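Local structure of uncharacterized protein (Sus scrofa, 5BNF) at residues 37-40 with 41-45; 171-174 with 175-179; 212-215 with 216-220. The protein is porcine CD38, a disulfide-rich member of the ADP-ribosyl cyclase family that combines a helical part with a four-stranded parallel sheet. All coordinates share one frame; numbering follows the deposited sequence.

Contact 1: residues 37-40 with 41-45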
loop_
_atom_site.group_PDB
_atom_site.type_symbol
_atom_site.label_atom_id
_atom_site.label_comp_id
_atom_site.label_asym_id
_atom_site.label_seq_id
_atom_site.Cartn_x
_atom_site.Cartn_y
_atom_site.Cartn_z
ATOM N N ILE A 37 5.885 -17.679 -5.689
ATOM C CA ILE A 37 5.798 -16.252 -5.413
ATOM C C ILE A 37 7.192 -15.671 -5.191
ATOM O O ILE A 37 7.583 -14.713 -5.856
ATOM C CB ILE A 37 4.931 -15.974 -4.154
ATOM C CG1 ILE A 37 3.492 -16.443 -4.383
ATOM C CG2 ILE A 37 4.930 -14.488 -3.836
ATOM C CD1 ILE A 37 2.716 -15.625 -5.403
ATOM N N LYS A 38 7.935 -16.262 -4.259
ATOM C CA LYS A 38 9.286 -15.817 -3.932
ATOM C C LYS A 38 10.164 -15.704 -5.169
ATOM O O LYS A 38 10.971 -14.780 -5.289
ATOM C CB LYS A 38 9.926 -16.787 -2.941
ATOM C CG LYS A 38 11.439 -16.690 -2.872
ATOM C CD LYS A 38 12.037 -17.885 -2.144
ATOM C CE LYS A 38 13.470 -18.136 -2.585
ATOM N NZ LYS A 38 14.034 -19.382 -1.986
ATOM N N LYS A 39 10.006 -16.654 -6.081
ATOM C CA LYS A 39 10.779 -16.665 -7.312
ATOM C C LYS A 39 10.438 -15.438 -8.145
ATOM O O LYS A 39 11.320 -14.762 -8.664
ATOM C CB LYS A 39 10.470 -17.930 -8.116
ATOM C CG LYS A 39 11.272 -18.056 -9.399
ATOM C CD LYS A 39 12.752 -18.218 -9.105
ATOM C CE LYS A 39 13.551 -18.316 -10.390
ATOM N NZ LYS A 39 15.013 -18.354 -10.105
ATOM N N ALA A 40 9.146 -15.158 -8.267
ATOM C CA ALA A 40 8.673 -14.014 -9.035
ATOM C C ALA A 40 9.139 -12.682 -8.444
ATOM O O ALA A 40 9.579 -11.783 -9.166
ATOM C CB ALA A 40 7.172 -14.045 -9.101
ATOM N N PHE A 41 9.021 -12.561 -7.130
ATOM C CA PHE A 41 9.431 -11.355 -6.436
ATOM C C PHE A 41 10.885 -11.097 -6.812
ATOM O O PHE A 41 11.217 -10.072 -7.407
ATOM C CB PHE A 41 9.323 -11.564 -4.923
ATOM C CG PHE A 41 9.034 -10.309 -4.144
ATOM C CD1 PHE A 41 9.529 -9.074 -4.561
ATOM C CD2 PHE A 41 8.285 -10.368 -2.975
ATOM C CE1 PHE A 41 9.278 -7.916 -3.820
ATOM C CE2 PHE A 41 8.029 -9.219 -2.227
ATOM C CZ PHE A 41 8.527 -7.989 -2.652
ATOM N N THR A 42 11.736 -12.057 -6.465
ATOM C CA THR A 42 13.167 -11.990 -6.727
ATOM C C THR A 42 13.513 -11.789 -8.204
ATOM O O THR A 42 14.352 -10.955 -8.543
ATOM C CB THR A 42 13.858 -13.266 -6.224
ATOM O OG1 THR A 42 13.595 -13.436 -4.827
ATOM C CG2 THR A 42 15.349 -13.173 -6.435
ATOM N N ASP A 43 12.870 -12.549 -9.081
ATOM C CA ASP A 43 13.126 -12.441 -10.513
ATOM C C ASP A 43 12.842 -11.056 -11.052
ATOM O O ASP A 43 13.423 -10.633 -12.051
ATOM C CB ASP A 43 12.278 -13.453 -11.276
ATOM C CG ASP A 43 12.795 -14.861 -11.132
ATOM O OD1 ASP A 43 13.697 -15.069 -10.291
ATOM O OD2 ASP A 43 12.304 -15.758 -11.851
ATOM N N ALA A 44 11.945 -10.353 -10.379
ATOM C CA ALA A 44 11.545 -9.019 -10.788
ATOM C C ALA A 44 12.616 -7.938 -10.660
ATOM O O ALA A 44 12.581 -6.953 -11.397
ATOM C CB ALA A 44 10.305 -8.602 -9.999
ATOM N N PHE A 45 13.570 -8.116 -9.751
ATOM C CA PHE A 45 14.584 -7.089 -9.533
ATOM C C PHE A 45 16.044 -7.534 -9.514
ATOM O O PHE A 45 16.941 -6.749 -9.827
ATOM C CB PHE A 45 14.272 -6.362 -8.226
ATOM C CG PHE A 45 14.552 -7.181 -6.993
ATOM C CD1 PHE A 45 15.836 -7.243 -6.459
ATOM C CD2 PHE A 45 13.528 -7.880 -6.353
ATOM C CE1 PHE A 45 16.102 -7.988 -5.309
ATOM C CE2 PHE A 45 13.784 -8.636 -5.195
ATOM C CZ PHE A 45 15.072 -8.685 -4.674
#
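The carboxylate of D43 receives the aliphatic end of K39 across one turn of helix 34-45, the two side chains crossing obliquely. K39 CE lies 3.2 Å from D43 OD2, closer than the amino group comes: the salt bridge from K39 NZ to D43 OD1 spans 3.5 Å. The carboxylate is modelled too near K39 O, however, so its exact placing is doubtful. A bend at chi2 of the lysine (65°), in a chain otherwise extended, brings its outer methylenes round to the acid. The F41 ring is buried where W111 and F10 meet it edge-to-face and F139 lies at a small angle to it. F45 turns one ring face to its own helix, T42 O standing 3.9 Å above the ring plane and offset toward the rim.

Between these groups runs the i to i+4 ladder, in which F41 N binds I37 O at 2.9 Å. K38 O is doubly engaged. It accepts from T42 N at 3.1 Å and from T42 OG1 at 3.0 Å, and the two donors approach from opposite faces of the carbonyl plane. The hydroxyl gets there because OG1 stands beside the backbone N of T42 (chi1 -57°), turned back over the preceding helical turn. The next rung but one, A44 N to A40 O, is weak.

The apolar side of this amphipathic helix, with I37 and A40, packs on helix 59-64, while K39 and D43 face solvent. The chemistry implies a division of labour: the F41 ring packs the helix into the aromatic cluster with W111, F10 and F139, the threonine hydroxyl donates to the carbonyl of K38, one turn earlier, and the ion pair, long, exposed and uncertain in detail, probably contributes only modestly.

Contact 2: residues 171-174 with 175-179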
loop_
_atom_site.group_PDB
_atom_site.type_symbol
_atom_site.label_atom_id
_atom_site.label_comp_id
_atom_site.label_asym_id
_atom_site.label_seq_id
_atom_site.Cartn_x
_atom_site.Cartn_y
_atom_site.Cartn_z
ATOM N N SER A 171 0.476 12.436 -1.026
ATOM C CA SER A 171 0.686 11.120 -0.420
ATOM C C SER A 171 0.195 10.045 -1.381
ATOM O O SER A 171 -0.431 10.348 -2.394
ATOM C CB SER A 171 -0.067 11.013 0.907
ATOM O OG SER A 171 -1.469 11.028 0.699
ATOM N N THR A 172 0.476 8.788 -1.070
ATOM C CA THR A 172 0.048 7.696 -1.938
ATOM C C THR A 172 -1.475 7.676 -2.037
ATOM O O THR A 172 -2.046 7.513 -3.121
ATOM C CB THR A 172 0.543 6.347 -1.393
ATOM O OG1 THR A 172 1.974 6.370 -1.325
ATOM C CG2 THR A 172 0.089 5.195 -2.296
ATOM N N PHE A 173 -2.125 7.864 -0.896
ATOM C CA PHE A 173 -3.571 7.878 -0.853
ATOM C C PHE A 173 -4.180 8.985 -1.703
ATOM O O PHE A 173 -5.066 8.732 -2.505
ATOM C CB PHE A 173 -4.082 8.056 0.578
ATOM C CG PHE A 173 -5.582 8.068 0.666
ATOM C CD1 PHE A 173 -6.315 6.936 0.329
ATOM C CD2 PHE A 173 -6.261 9.210 1.023
ATOM C CE1 PHE A 173 -7.706 6.943 0.345
ATOM C CE2 PHE A 173 -7.653 9.232 1.042
ATOM C CZ PHE A 173 -8.378 8.091 0.699
ATOM N N GLY A 174 -3.703 10.210 -1.512
ATOM C CA GLY A 174 -4.252 11.340 -2.230
ATOM C C GLY A 174 -3.885 11.496 -3.687
ATOM O O GLY A 174 -4.640 12.085 -4.455
ATOM N N ARG A 175 -2.732 10.978 -4.082
ATOM C CA ARG A 175 -2.308 11.112 -5.465
ATOM C C ARG A 175 -2.541 9.826 -6.262
ATOM O O ARG A 175 -2.722 9.861 -7.481
ATOM C CB ARG A 175 -0.838 11.500 -5.500
ATOM C CG ARG A 175 -0.373 12.088 -6.810
ATOM C CD ARG A 175 0.869 11.358 -7.265
ATOM N NE ARG A 175 1.660 10.965 -6.109
ATOM C CZ ARG A 175 2.395 9.863 -6.048
ATOM N NH1 ARG A 175 2.450 9.041 -7.086
ATOM N NH2 ARG A 175 3.050 9.572 -4.932
ATOM N N VAL A 176 -2.555 8.690 -5.574
ATOM C CA VAL A 176 -2.769 7.422 -6.255
ATOM C C VAL A 176 -4.083 6.710 -5.925
ATOM O O VAL A 176 -4.983 6.642 -6.753
ATOM C CB VAL A 176 -1.618 6.452 -5.968
ATOM C CG1 VAL A 176 -1.927 5.091 -6.562
ATOM C CG2 VAL A 176 -0.335 7.002 -6.546
ATOM N N GLU A 177 -4.180 6.190 -4.706
ATOM C CA GLU A 177 -5.346 5.439 -4.277
ATOM C C GLU A 177 -6.716 6.061 -4.518
ATOM O O GLU A 177 -7.525 5.463 -5.212
ATOM C CB GLU A 177 -5.180 5.038 -2.811
ATOM C CG GLU A 177 -3.983 4.135 -2.617
ATOM C CD GLU A 177 -3.623 3.923 -1.165
ATOM O OE1 GLU A 177 -3.584 4.912 -0.407
ATOM O OE2 GLU A 177 -3.361 2.768 -0.782
ATOM N N VAL A 178 -6.985 7.248 -3.978
ATOM C CA VAL A 178 -8.301 7.864 -4.183
ATOM C C VAL A 178 -8.752 7.872 -5.641
ATOM O O VAL A 178 -9.916 7.613 -5.926
ATOM C CB VAL A 178 -8.374 9.340 -3.701
ATOM C CG1 VAL A 178 -9.820 9.700 -3.368
ATOM C CG2 VAL A 178 -7.503 9.557 -2.503
ATOM N N HIS A 179 -7.830 8.175 -6.553
ATOM C CA HIS A 179 -8.147 8.241 -7.982
ATOM C C HIS A 179 -8.347 6.881 -8.625
ATOM O O HIS A 179 -8.952 6.786 -9.678
ATOM C CB HIS A 179 -7.043 8.990 -8.738
ATOM C CG HIS A 179 -6.835 10.392 -8.267
ATOM N ND1 HIS A 179 -7.679 11.427 -8.611
ATOM C CD2 HIS A 179 -5.914 10.922 -7.425
ATOM C CE1 HIS A 179 -7.288 12.532 -8.002
ATOM N NE2 HIS A 179 -6.220 12.253 -7.275
HETATM O O HOH W 1 -5.058 14.243 -5.914
#
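R175 N donates to S171 O at 2.9 Å, closing the first turn of helix 172-180, which joins strand 153-160 to strand 186-194 in a beta-alpha-beta unit. S171 is the N-cap. Its OG accepts from G174 N at 3.2 Å and also bonds to D168 O, tying the cap to the loop before it. The CB of R175 packs against S171 O, while its chain, bent at chi2 and chi3, folds back so that the guanidinium stands obliquely to S171 O at the exposed surface.

At V176 the ladder starts to widen. V176 N reaches T172 O at 2.8 Å, but E177 N binds the same oxygen at 3.0 Å, coming from the opposite face of the carbonyl plane. One acceptor thus serves an i+4 and an i+5 donor, as expected of a pi-type turn, and V178 N continues the wider spacing to F173 O, though the place of F173 O is less certain.

The buried E177 sends its carboxylate back over the first turn, CG lying beside its backbone N (chi1 -62°). OE1 comes in at the edge of the F173 ring, in its plane and 3.5 Å from CD1, with ring and carboxylate planes 76° apart. V178 takes a face of the same ring: CG2 sits over its centre, 3.5 Å from the centroid and 11° off the normal, a CH-pi contact. The exact placing of that methyl is doubtful, since it is modelled too near F173 O. Beyond the segments F76 and F167 also pack against F173.

The imidazole of H179 turns back toward the first turn, and a water in its plane, at its edge, bridges to G174 O: it donates to G174 O at 2.6 Å and lies 2.7 Å from H179 NE2.

Contact 3: residues 212-215 with 216-220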
loop_
_atom_site.group_PDB
_atom_site.type_symbol
_atom_site.label_atom_id
_atom_site.label_comp_id
_atom_site.label_asym_id
_atom_site.label_seq_id
_atom_site.Cartn_x
_atom_site.Cartn_y
_atom_site.Cartn_z
ATOM N N GLU A 212 -10.852 18.996 -0.072
ATOM C CA GLU A 212 -10.160 18.650 -1.306
ATOM C C GLU A 212 -10.471 17.209 -1.658
ATOM O O GLU A 212 -10.629 16.872 -2.834
ATOM C CB GLU A 212 -8.651 18.821 -1.162
ATOM C CG GLU A 212 -8.206 20.243 -0.988
ATOM C CD GLU A 212 -6.700 20.364 -0.942
ATOM O OE1 GLU A 212 -6.079 19.721 -0.066
ATOM O OE2 GLU A 212 -6.144 21.100 -1.784
ATOM N N LEU A 213 -10.561 16.364 -0.631
ATOM C CA LEU A 213 -10.869 14.950 -0.823
ATOM C C LEU A 213 -12.310 14.801 -1.292
ATOM O O LEU A 213 -12.607 14.040 -2.214
ATOM C CB LEU A 213 -10.670 14.167 0.483
ATOM C CG LEU A 213 -11.186 12.721 0.510
ATOM C CD1 LEU A 213 -10.573 11.921 -0.635
ATOM C CD2 LEU A 213 -10.845 12.071 1.861
ATOM N N GLN A 214 -13.205 15.531 -0.643
ATOM C CA GLN A 214 -14.613 15.495 -0.996
ATOM C C GLN A 214 -14.839 15.866 -2.471
ATOM O O GLN A 214 -15.567 15.177 -3.184
ATOM C CB GLN A 214 -15.383 16.440 -0.078
ATOM C CG GLN A 214 -16.734 16.880 -0.622
ATOM C CD GLN A 214 -17.881 16.462 0.265
ATOM O OE1 GLN A 214 -17.912 16.781 1.453
ATOM N NE2 GLN A 214 -18.837 15.743 -0.309
ATOM N N LEU A 215 -14.216 16.944 -2.936
ATOM C CA LEU A 215 -14.391 17.354 -4.332
ATOM C C LEU A 215 -13.917 16.269 -5.287
ATOM O O LEU A 215 -14.517 16.050 -6.332
ATOM C CB LEU A 215 -13.653 18.665 -4.599
ATOM C CG LEU A 215 -14.459 19.958 -4.405
ATOM C CD1 LEU A 215 -15.432 19.850 -3.236
ATOM C CD2 LEU A 215 -13.486 21.095 -4.191
ATOM N N ILE A 216 -12.840 15.585 -4.928
ATOM C CA ILE A 216 -12.352 14.500 -5.761
ATOM C C ILE A 216 -13.463 13.467 -5.923
ATOM O O ILE A 216 -13.782 13.057 -7.030
ATOM C CB ILE A 216 -11.144 13.803 -5.121
ATOM C CG1 ILE A 216 -9.904 14.699 -5.225
ATOM C CG2 ILE A 216 -10.937 12.440 -5.772
ATOM C CD1 ILE A 216 -8.682 14.162 -4.484
ATOM N N LEU A 217 -14.057 13.068 -4.802
ATOM C CA LEU A 217 -15.112 12.066 -4.791
ATOM C C LEU A 217 -16.435 12.480 -5.426
ATOM O O LEU A 217 -17.065 11.677 -6.104
ATOM C CB LEU A 217 -15.342 11.600 -3.354
ATOM C CG LEU A 217 -14.122 10.868 -2.799
ATOM C CD1 LEU A 217 -14.152 10.850 -1.289
ATOM C CD2 LEU A 217 -14.095 9.458 -3.359
ATOM N N ARG A 218 -16.869 13.717 -5.205
ATOM C CA ARG A 218 -18.124 14.178 -5.792
ATOM C C ARG A 218 -17.996 14.303 -7.308
ATOM O O ARG A 218 -18.997 14.299 -8.026
ATOM C CB ARG A 218 -18.538 15.533 -5.213
ATOM C CG ARG A 218 -19.287 15.471 -3.887
ATOM C CD ARG A 218 -19.710 16.870 -3.448
ATOM N NE ARG A 218 -21.156 17.082 -3.517
ATOM C CZ ARG A 218 -22.010 16.769 -2.546
ATOM N NH1 ARG A 218 -21.571 16.230 -1.416
ATOM N NH2 ARG A 218 -23.307 16.999 -2.703
ATOM N N GLY A 219 -16.767 14.421 -7.795
ATOM C CA GLY A 219 -16.564 14.538 -9.226
ATOM C C GLY A 219 -17.012 13.266 -9.912
ATOM O O GLY A 219 -17.451 13.287 -11.062
ATOM N N LYS A 220 -16.900 12.157 -9.185
ATOM C CA LYS A 220 -17.276 10.833 -9.674
ATOM C C LYS A 220 -18.622 10.391 -9.088
ATOM O O LYS A 220 -18.973 9.215 -9.138
ATOM C CB LYS A 220 -16.210 9.811 -9.265
ATOM C CG LYS A 220 -14.777 10.145 -9.665
ATOM C CD LYS A 220 -13.816 9.163 -8.995
ATOM C CE LYS A 220 -12.505 8.986 -9.759
ATOM N NZ LYS A 220 -11.658 7.924 -9.134
#
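R218 N donates to Q214 O at 2.8 Å, the shortest of four successive i to i+4 bonds near the end of helix 208-219. One residue earlier, L217 N binds L213 O at 3.1 Å; one residue later, G219 N binds L215 O at 3.1 Å. At the start of the series, I216 N holds E212 O only weakly.

Outside this ladder, Q214 and R218 run side by side in the same direction, their amide and guanidinium planes 52° apart. R218 CD lies 4.1 Å from Q214 CG, so their aliphatic stems touch.

The packing is apolar on another side. L213 CD1 touches L217 CD1 at 3.8 Å; L217 swings its branch back toward L213 because CG lies beside the backbone N (chi1 -65°). I216 lays CG1 3.3 Å from E212 O and meets F167 and K169.

The chemistry implies a helix of two characters, its backbone bonds carrying most of the polar pairing, L213 and L217 packing helix 208-219 on F224 of strand 223-229, in the last beta-alpha-beta unit, and its arginine left at the exposed surface.

All three contacts are partly buried single-helix turns, yet their settings differ. Contact 1 belongs to the helical part, its centre about 26 Å from that of contact 2 and about 37 Å from that of contact 3, on the opposite side of the chain's centre from both. Contacts 2 and 3 lie on the helices of consecutive beta-alpha-beta units sharing strand 186-194, and they touch: V178 CG1 packs 3.6 Å from L213 CD1, and K220 NZ bonds to H179 O. Contact 2 is nearest the chain's centre and has a buried acid and a cap; contact 3 is the most peripheral and mainly aliphatic; contact 1 pairs an aromatic core with an exposed ion pair.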